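Local coordinates for calcium uptake protein 3, mitochondrial (Homo sapiens, PDB 6AGI), which senses calcium through its EF-hands and, as a disulfide-linked heterodimer with MICU1, regulates the mitochondrial calcium uniporter channel in the central nervous system and skeletal muscle, at residues R20-L31 with M152-Y160; L61-P69 with N81-S89. All coordinates share one frame; numbering follows the deposited sequence.

Contact 1. Residues R20-L31 with M152-Y160; sequences RLFASIECEGQL and MLRLQLYGY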
loop_
_atom_site.group_PDB
_atom_site.type_symbol
_atom_site.label_atom_id
_atom_site.label_comp_id
_atom_site.label_asym_id
_atom_site.label_seq_id
_atom_site.Cartn_x
_atom_site.Cartn_y
_atom_site.Cartn_z
ATOM N N ARG B 20 -18.304 -13.023 17.774
ATOM C CA ARG B 20 -19.188 -13.790 18.639
ATOM C C ARG B 20 -18.402 -14.661 19.611
ATOM O O ARG B 20 -18.831 -14.856 20.756
ATOM C CB ARG B 20 -20.125 -14.640 17.796
ATOM C CG ARG B 20 -21.145 -13.843 16.989
ATOM C CD ARG B 20 -21.929 -14.790 16.115
ATOM N NE ARG B 20 -21.974 -16.089 16.763
ATOM C CZ ARG B 20 -23.081 -16.704 17.131
ATOM N NH1 ARG B 20 -24.248 -16.123 16.937
ATOM N NH2 ARG B 20 -23.006 -17.889 17.712
ATOM N N LEU B 21 -17.253 -15.191 19.185
ATOM C CA LEU B 21 -16.484 -16.054 20.072
ATOM C C LEU B 21 -15.988 -15.293 21.291
ATOM O O LEU B 21 -16.057 -15.796 22.421
ATOM C CB LEU B 21 -15.300 -16.651 19.318
ATOM C CG LEU B 21 -14.374 -17.564 20.109
ATOM C CD1 LEU B 21 -15.109 -18.850 20.461
ATOM C CD2 LEU B 21 -13.166 -17.868 19.297
ATOM N N PHE B 22 -15.482 -14.074 21.083
ATOM C CA PHE B 22 -14.926 -13.314 22.187
ATOM C C PHE B 22 -15.939 -12.454 22.925
ATOM O O PHE B 22 -15.634 -11.990 24.025
ATOM C CB PHE B 22 -13.783 -12.453 21.687
ATOM C CG PHE B 22 -12.501 -13.209 21.522
ATOM C CD1 PHE B 22 -11.645 -13.377 22.598
ATOM C CD2 PHE B 22 -12.138 -13.746 20.299
ATOM C CE1 PHE B 22 -10.465 -14.058 22.458
ATOM C CE2 PHE B 22 -10.937 -14.433 20.148
ATOM C CZ PHE B 22 -10.105 -14.593 21.226
ATOM N N ALA B 23 -17.124 -12.230 22.366
ATOM C CA ALA B 23 -18.084 -11.340 23.005
ATOM C C ALA B 23 -18.681 -11.979 24.254
ATOM O O ALA B 23 -18.858 -13.196 24.327
ATOM C CB ALA B 23 -19.191 -10.958 22.020
ATOM N N SER B 24 -19.016 -11.135 25.240
ATOM C CA SER B 24 -19.561 -11.617 26.503
ATOM C C SER B 24 -20.805 -10.871 26.990
ATOM O O SER B 24 -21.377 -11.278 28.007
ATOM C CB SER B 24 -18.482 -11.620 27.611
ATOM O OG SER B 24 -18.234 -10.346 28.186
ATOM N N ILE B 25 -21.239 -9.800 26.325
ATOM C CA ILE B 25 -22.376 -9.006 26.791
ATOM C C ILE B 25 -23.507 -9.146 25.781
ATOM O O ILE B 25 -23.297 -8.980 24.572
ATOM C CB ILE B 25 -22.012 -7.517 26.957
ATOM C CG1 ILE B 25 -20.733 -7.344 27.774
ATOM C CG2 ILE B 25 -23.143 -6.753 27.599
ATOM C CD1 ILE B 25 -20.845 -7.798 29.191
ATOM N N GLU B 26 -24.710 -9.406 26.274
ATOM C CA GLU B 26 -25.898 -9.375 25.443
ATOM C C GLU B 26 -26.842 -8.341 26.039
ATOM O O GLU B 26 -27.021 -8.295 27.257
ATOM C CB GLU B 26 -26.542 -10.760 25.383
ATOM C CG GLU B 26 -27.880 -10.809 24.671
ATOM C CD GLU B 26 -29.070 -10.563 25.589
ATOM O OE1 GLU B 26 -29.175 -11.218 26.651
ATOM O OE2 GLU B 26 -29.887 -9.689 25.253
ATOM N N CYS B 27 -27.459 -7.515 25.200
ATOM C CA CYS B 27 -28.490 -6.613 25.708
ATOM C C CYS B 27 -29.512 -6.392 24.603
ATOM O O CYS B 27 -29.192 -5.777 23.583
ATOM C CB CYS B 27 -27.882 -5.284 26.179
ATOM S SG CYS B 27 -29.105 -3.932 26.383
ATOM N N GLU B 28 -30.742 -6.869 24.833
ATOM C CA GLU B 28 -31.819 -6.843 23.842
ATOM C C GLU B 28 -31.379 -7.487 22.532
ATOM O O GLU B 28 -31.504 -6.918 21.450
ATOM C CB GLU B 28 -32.338 -5.425 23.635
ATOM C CG GLU B 28 -32.342 -4.646 24.938
ATOM C CD GLU B 28 -33.379 -3.551 24.968
ATOM O OE1 GLU B 28 -33.755 -3.112 26.087
ATOM O OE2 GLU B 28 -33.825 -3.149 23.874
ATOM N N GLY B 29 -30.783 -8.670 22.671
ATOM C CA GLY B 29 -30.367 -9.499 21.565
ATOM C C GLY B 29 -29.131 -9.061 20.828
ATOM O O GLY B 29 -28.528 -9.881 20.125
ATOM N N GLN B 30 -28.732 -7.801 20.942
ATOM C CA GLN B 30 -27.455 -7.403 20.374
ATOM C C GLN B 30 -26.318 -7.896 21.255
ATOM O O GLN B 30 -26.381 -7.789 22.485
ATOM C CB GLN B 30 -27.367 -5.897 20.193
ATOM C CG GLN B 30 -26.044 -5.526 19.576
ATOM C CD GLN B 30 -26.015 -4.102 19.143
ATOM O OE1 GLN B 30 -26.969 -3.366 19.393
ATOM N NE2 GLN B 30 -24.912 -3.681 18.520
ATOM N N LEU B 31 -25.274 -8.426 20.626
ATOM C CA LEU B 31 -24.119 -8.929 21.356
ATOM C C LEU B 31 -22.989 -7.896 21.408
ATOM O O LEU B 31 -22.819 -7.078 20.499
ATOM C CB LEU B 31 -23.600 -10.204 20.718
ATOM C CG LEU B 31 -24.586 -11.351 20.701
ATOM C CD1 LEU B 31 -23.852 -12.550 20.158
ATOM C CD2 LEU B 31 -25.189 -11.627 22.083
ATOM N N MET B 152 -31.771 -13.252 13.001
ATOM C CA MET B 152 -31.246 -13.352 14.359
ATOM C C MET B 152 -29.772 -12.973 14.406
ATOM O O MET B 152 -29.336 -12.269 15.320
ATOM C CB MET B 152 -31.456 -14.763 14.908
ATOM C CG MET B 152 -31.802 -14.820 16.399
ATOM S SD MET B 152 -31.915 -16.542 16.941
ATOM C CE MET B 152 -33.098 -17.229 15.762
ATOM N N LEU B 153 -28.991 -13.404 13.419
ATOM C CA LEU B 153 -27.575 -13.050 13.431
ATOM C C LEU B 153 -27.394 -11.564 13.156
ATOM O O LEU B 153 -26.505 -10.920 13.732
ATOM C CB LEU B 153 -26.830 -13.911 12.406
ATOM C CG LEU B 153 -25.331 -13.831 12.037
ATOM C CD1 LEU B 153 -24.355 -14.150 13.164
ATOM C CD2 LEU B 153 -25.028 -14.653 10.812
ATOM N N ARG B 154 -28.259 -10.991 12.316
ATOM C CA ARG B 154 -28.235 -9.554 12.068
ATOM C C ARG B 154 -28.541 -8.784 13.333
ATOM O O ARG B 154 -27.866 -7.799 13.652
ATOM C CB ARG B 154 -29.246 -9.219 10.986
ATOM C CG ARG B 154 -29.214 -7.818 10.443
ATOM C CD ARG B 154 -30.134 -7.720 9.219
ATOM N NE ARG B 154 -29.898 -8.836 8.297
ATOM C CZ ARG B 154 -30.836 -9.689 7.878
ATOM N NH1 ARG B 154 -32.096 -9.551 8.285
ATOM N NH2 ARG B 154 -30.518 -10.678 7.043
ATOM N N LEU B 155 -29.541 -9.234 14.088
ATOM C CA LEU B 155 -29.814 -8.634 15.387
ATOM C C LEU B 155 -28.607 -8.736 16.303
ATOM O O LEU B 155 -28.201 -7.745 16.928
ATOM C CB LEU B 155 -31.028 -9.301 16.030
ATOM C CG LEU B 155 -31.347 -8.713 17.411
ATOM C CD1 LEU B 155 -32.067 -7.371 17.328
ATOM C CD2 LEU B 155 -32.166 -9.710 18.179
ATOM N N GLN B 156 -28.017 -9.932 16.392
ATOM C CA GLN B 156 -26.883 -10.122 17.287
ATOM C C GLN B 156 -25.771 -9.134 16.972
ATOM O O GLN B 156 -25.117 -8.608 17.883
ATOM C CB GLN B 156 -26.366 -11.557 17.211
ATOM C CG GLN B 156 -27.067 -12.537 18.176
ATOM C CD GLN B 156 -26.382 -13.893 18.229
ATOM O OE1 GLN B 156 -25.422 -14.130 17.510
ATOM N NE2 GLN B 156 -26.884 -14.789 19.063
ATOM N N LEU B 157 -25.538 -8.876 15.681
ATOM C CA LEU B 157 -24.422 -8.035 15.266
ATOM C C LEU B 157 -24.745 -6.538 15.232
ATOM O O LEU B 157 -23.835 -5.728 15.446
ATOM C CB LEU B 157 -23.930 -8.490 13.885
ATOM C CG LEU B 157 -23.440 -9.936 13.684
ATOM C CD1 LEU B 157 -23.271 -10.235 12.221
ATOM C CD2 LEU B 157 -22.129 -10.213 14.398
ATOM N N TYR B 158 -26.007 -6.128 14.983
ATOM C CA TYR B 158 -26.312 -4.692 14.884
ATOM C C TYR B 158 -27.503 -4.160 15.672
ATOM O O TYR B 158 -27.704 -2.945 15.660
ATOM C CB TYR B 158 -26.504 -4.253 13.416
ATOM C CG TYR B 158 -25.549 -4.868 12.411
ATOM C CD1 TYR B 158 -24.305 -4.282 12.175
ATOM C CD2 TYR B 158 -25.897 -5.999 11.675
ATOM C CE1 TYR B 158 -23.421 -4.830 11.277
ATOM C CE2 TYR B 158 -25.030 -6.538 10.763
ATOM C CZ TYR B 158 -23.783 -5.953 10.572
ATOM O OH TYR B 158 -22.901 -6.492 9.657
ATOM N N GLY B 159 -28.299 -4.991 16.324
ATOM C CA GLY B 159 -29.450 -4.475 17.045
ATOM C C GLY B 159 -30.641 -4.219 16.133
ATOM O O GLY B 159 -30.715 -4.734 15.011
ATOM N N TYR B 160 -31.592 -3.425 16.654
ATOM C CA TYR B 160 -32.866 -2.948 16.034
ATOM C C TYR B 160 -34.050 -3.332 16.935
ATOM O O TYR B 160 -34.722 -4.346 16.717
ATOM C CB TYR B 160 -33.115 -3.480 14.607
HETATM O O HOH W 1 -22.808 -5.575 18.043
#
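Leu-31 and Gln-156 meet twice, once through the backbone and once through their side chains. Leu-31 N donates to Gln-156 O at 2.8 Å, nearly straight (174° at the hydrogen) and aimed at a lone pair in the carbonyl plane. Beyond that bond the two side chains run side by side in the same direction, and Leu-31 CD1 lies 3.5 Å from Gln-156 CD. The backbones are close here: Gln-156 CA makes a C-H...O contact of 3.3 Å with Gly-29 O. A methyl of the preceding residue, Leu-155 CD2, rests 3.8 Å from Gly-29 CA.

Gln-30 has CG anti to its backbone N (chi1 -179°) and an extended chain beyond, which carries its amide along the last turn of the helix, and Gln-30 OE1 is 3.6 Å from Gly-159 CA. Its NE2 donates 2.9 Å to a water that in turn donates to Leu-31 O and Leu-157 O, so one water ties strand to helix end. Toward the start of 152-160, Arg-20 CD packs on Leu-153 CD1 at 3.9 Å.

One shell out, Gly-29 is held in the type I' turn Cys-27 to Gln-30 by its N-H bond to Glu-26 OE2. The turn and second strand of hairpin 25-32 (Glu-28 to Leu-31) sit against the C-terminal end of helix 147-158, with Leu-8 of helix 6-9 touching Arg-20, Leu-153 and Gln-156, and Tyr-90 of helix 90-101 touching Leu-157 and Tyr-158.

Contact 2. Residues L61-P69 with N81-S89; sequences LNQMLAETP and NLKEKGVIS
Met-64 reaches from the helix onto the backbone of Lys-85 and Gly-86. From CB the chain leaves with CG anti to the backbone N (chi1 171°), and Met-64 CG lands 3.7 Å from Gly-86 N, with Lys-85 C almost as near. The sulfur comes next: Met-64 SD is 3.9 Å from the same Gly-86 N. A bend at chi3 (-67°) then turns the methyl, and Met-64 CE finishes 4.0 Å from Glu-84 O. The thioether therefore lies against main chain along its length.

At the Leu-61 end of the helical segment, Val-87 offers CG2 to two leucines: Leu-61 CD2 at 3.8 Å and Leu-65 CD2 at 4.0 Å, the Leu-65 side chain crossing it at about a right angle. At the other end Pro-69 CD, at the edge of the pyrrolidine ring, meets Leu-82 CD2 at 4.2 Å. Thr-68 OG1 donates to Leu-65 O, which also takes the Thr-68 N-H, and this double grip secures the turn leaving helix 58-66. Thr-211 of helix 211-217 touches Leu-65 and Leu-82.

With aliphatic and thioether groups doing the joining, the loop before helix 90-101 is held to helix 58-66 by shape and burial, while its polar bonds to other elements include Val-87 N to Thr-211 OG1.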
loop_
_atom_site.group_PDB
_atom_site.type_symbol
_atom_site.label_atom_id
_atom_site.label_comp_id
_atom_site.label_asym_id
_atom_site.label_seq_id
_atom_site.Cartn_x
_atom_site.Cartn_y
_atom_site.Cartn_z
ATOM N N LEU B 61 -26.905 -1.550 31.601
ATOM C CA LEU B 61 -25.863 -1.182 30.648
ATOM C C LEU B 61 -25.535 0.304 30.755
ATOM O O LEU B 61 -24.360 0.703 30.716
ATOM C CB LEU B 61 -26.293 -1.528 29.220
ATOM C CG LEU B 61 -25.267 -1.546 28.069
ATOM C CD1 LEU B 61 -25.911 -2.053 26.765
ATOM C CD2 LEU B 61 -24.528 -0.244 27.805
ATOM N N ASN B 62 -26.557 1.148 30.870
ATOM C CA ASN B 62 -26.232 2.563 30.867
ATOM C C ASN B 62 -25.642 3.035 32.191
ATOM O O ASN B 62 -24.941 4.060 32.208
ATOM C CB ASN B 62 -27.447 3.382 30.437
ATOM C CG ASN B 62 -27.433 3.651 28.925
ATOM O OD1 ASN B 62 -28.188 3.035 28.168
ATOM N ND2 ASN B 62 -26.529 4.533 28.478
ATOM N N GLN B 63 -25.846 2.290 33.283
ATOM C CA GLN B 63 -25.014 2.537 34.457
ATOM C C GLN B 63 -23.573 2.097 34.208
ATOM O O GLN B 63 -22.632 2.782 34.626
ATOM C CB GLN B 63 -25.590 1.839 35.693
ATOM C CG GLN B 63 -25.239 2.541 37.026
ATOM C CD GLN B 63 -23.972 1.990 37.695
ATOM O OE1 GLN B 63 -23.771 0.776 37.774
ATOM N NE2 GLN B 63 -23.110 2.891 38.166
ATOM N N MET B 64 -23.379 0.962 33.521
ATOM C CA MET B 64 -22.025 0.539 33.150
ATOM C C MET B 64 -21.287 1.635 32.380
ATOM O O MET B 64 -20.102 1.887 32.628
ATOM C CB MET B 64 -22.109 -0.725 32.291
ATOM C CG MET B 64 -20.828 -1.226 31.621
ATOM S SD MET B 64 -20.912 -3.038 31.404
ATOM C CE MET B 64 -20.867 -3.600 33.108
ATOM N N LEU B 65 -21.999 2.347 31.495
ATOM C CA LEU B 65 -21.399 3.419 30.699
ATOM C C LEU B 65 -21.268 4.750 31.423
ATOM O O LEU B 65 -20.373 5.534 31.082
ATOM C CB LEU B 65 -22.205 3.663 29.424
ATOM C CG LEU B 65 -22.309 2.595 28.342
ATOM C CD1 LEU B 65 -23.268 2.941 27.200
ATOM C CD2 LEU B 65 -20.890 2.311 27.867
ATOM N N ALA B 66 -22.157 5.048 32.378
ATOM C CA ALA B 66 -22.127 6.350 33.045
ATOM C C ALA B 66 -20.740 6.773 33.534
ATOM O O ALA B 66 -20.475 7.975 33.650
ATOM C CB ALA B 66 -23.101 6.338 34.224
ATOM N N GLU B 67 -19.845 5.820 33.793
ATOM C CA GLU B 67 -18.472 6.146 34.164
ATOM C C GLU B 67 -17.623 6.765 33.047
ATOM O O GLU B 67 -16.786 7.628 33.336
ATOM C CB GLU B 67 -17.789 4.890 34.669
ATOM C CG GLU B 67 -17.752 3.855 33.581
ATOM C CD GLU B 67 -16.471 3.863 32.806
ATOM O OE1 GLU B 67 -15.484 4.466 33.282
ATOM O OE2 GLU B 67 -16.523 3.365 31.666
ATOM N N THR B 68 -17.876 6.420 31.781
ATOM C CA THR B 68 -16.829 6.405 30.753
ATOM C C THR B 68 -15.965 7.670 30.774
ATOM O O THR B 68 -16.503 8.788 30.785
ATOM C CB THR B 68 -17.458 6.266 29.370
ATOM O OG1 THR B 68 -18.389 5.185 29.400
ATOM C CG2 THR B 68 -16.384 5.937 28.348
ATOM N N PRO B 69 -14.639 7.543 30.695
ATOM C CA PRO B 69 -13.796 8.733 30.720
ATOM C C PRO B 69 -14.043 9.542 29.465
ATOM O O PRO B 69 -14.270 8.970 28.392
ATOM C CB PRO B 69 -12.362 8.175 30.733
ATOM C CG PRO B 69 -12.492 6.722 31.125
ATOM C CD PRO B 69 -13.848 6.298 30.609
ATOM N N ASN B 81 -7.820 0.228 31.823
ATOM C CA ASN B 81 -8.442 0.784 33.013
ATOM C C ASN B 81 -9.951 0.571 32.993
ATOM O O ASN B 81 -10.560 0.351 34.047
ATOM C CB ASN B 81 -8.056 2.256 33.174
ATOM C CG ASN B 81 -6.547 2.452 33.382
ATOM O OD1 ASN B 81 -5.836 1.541 33.836
ATOM N ND2 ASN B 81 -6.063 3.660 33.085
ATOM N N LEU B 82 -10.563 0.703 31.812
ATOM C CA LEU B 82 -11.894 0.169 31.511
ATOM C C LEU B 82 -11.798 -1.332 31.340
ATOM O O LEU B 82 -11.825 -1.851 30.226
ATOM C CB LEU B 82 -12.419 0.740 30.214
ATOM C CG LEU B 82 -12.912 2.135 30.102
ATOM C CD1 LEU B 82 -13.418 2.290 28.669
ATOM C CD2 LEU B 82 -13.971 2.148 31.106
ATOM N N LYS B 83 -11.711 -2.063 32.426
ATOM C CA LYS B 83 -11.404 -3.460 32.149
ATOM C C LYS B 83 -12.622 -4.170 31.581
ATOM O O LYS B 83 -12.644 -4.536 30.402
ATOM C CB LYS B 83 -10.904 -4.198 33.395
ATOM C CG LYS B 83 -10.326 -5.573 33.083
ATOM C CD LYS B 83 -9.907 -6.320 34.339
ATOM C CE LYS B 83 -9.522 -7.769 33.980
ATOM N NZ LYS B 83 -9.541 -8.697 35.170
ATOM N N GLU B 84 -13.673 -4.315 32.376
ATOM C CA GLU B 84 -14.859 -4.992 31.890
ATOM C C GLU B 84 -16.081 -4.105 32.024
ATOM O O GLU B 84 -17.208 -4.553 31.765
ATOM C CB GLU B 84 -15.019 -6.324 32.629
ATOM C CG GLU B 84 -13.879 -7.271 32.275
ATOM C CD GLU B 84 -14.191 -8.737 32.530
ATOM O OE1 GLU B 84 -13.883 -9.240 33.636
ATOM O OE2 GLU B 84 -14.739 -9.381 31.593
ATOM N N LYS B 85 -15.846 -2.852 32.406
ATOM C CA LYS B 85 -16.902 -1.858 32.520
ATOM C C LYS B 85 -17.099 -1.057 31.223
ATOM O O LYS B 85 -16.915 0.160 31.213
ATOM C CB LYS B 85 -16.618 -0.907 33.685
ATOM C CG LYS B 85 -16.519 -1.594 35.037
ATOM C CD LYS B 85 -16.237 -0.593 36.146
ATOM C CE LYS B 85 -14.930 0.142 35.907
ATOM N NZ LYS B 85 -13.770 -0.789 35.848
ATOM N N GLY B 86 -17.482 -1.730 30.140
ATOM C CA GLY B 86 -17.743 -1.065 28.864
ATOM C C GLY B 86 -18.281 -2.049 27.846
ATOM O O GLY B 86 -18.262 -3.267 28.057
ATOM N N VAL B 87 -18.735 -1.509 26.710
ATOM C CA VAL B 87 -19.328 -2.332 25.645
ATOM C C VAL B 87 -18.842 -1.873 24.278
ATOM O O VAL B 87 -18.776 -0.674 23.986
ATOM C CB VAL B 87 -20.878 -2.356 25.646
ATOM C CG1 VAL B 87 -21.391 -3.143 26.822
ATOM C CG2 VAL B 87 -21.483 -0.952 25.607
ATOM N N ILE B 88 -18.533 -2.850 23.431
ATOM C CA ILE B 88 -18.090 -2.643 22.057
ATOM C C ILE B 88 -18.956 -3.486 21.129
ATOM O O ILE B 88 -19.165 -4.681 21.384
ATOM C CB ILE B 88 -16.606 -3.004 21.883
ATOM C CG1 ILE B 88 -15.765 -2.186 22.874
ATOM C CG2 ILE B 88 -16.209 -2.871 20.425
ATOM C CD1 ILE B 88 -14.312 -2.558 22.895
ATOM N N SER B 89 -19.530 -2.841 20.108
ATOM C CA SER B 89 -20.358 -3.536 19.132
ATOM C C SER B 89 -19.473 -4.146 18.063
ATOM O O SER B 89 -18.260 -3.911 18.020
ATOM C CB SER B 89 -21.371 -2.600 18.478
ATOM O OG SER B 89 -20.751 -1.441 17.921
#

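Both contacts lie in the same part of the chain, away from the calcium sites, with centres about 17 Å apart; 61-69 with 81-89 is nested in sequence inside the loop closed by 20-31 with 152-160. Each is partly buried, a mixture of buried and more open residues. The hairpin joins them: part of it meets the helix end of contact 1, while Cys-27 and Ile-25 pack on Leu-61 and Val-87 of contact 2, and Gln-30 touches Ser-89. Their chemistry differs accordingly. Contact 1 sets a strand against a helix terminus and uses backbone and water-mediated hydrogen bonds, whereas contact 2 sets a helix against a loop and relies on apolar side chains.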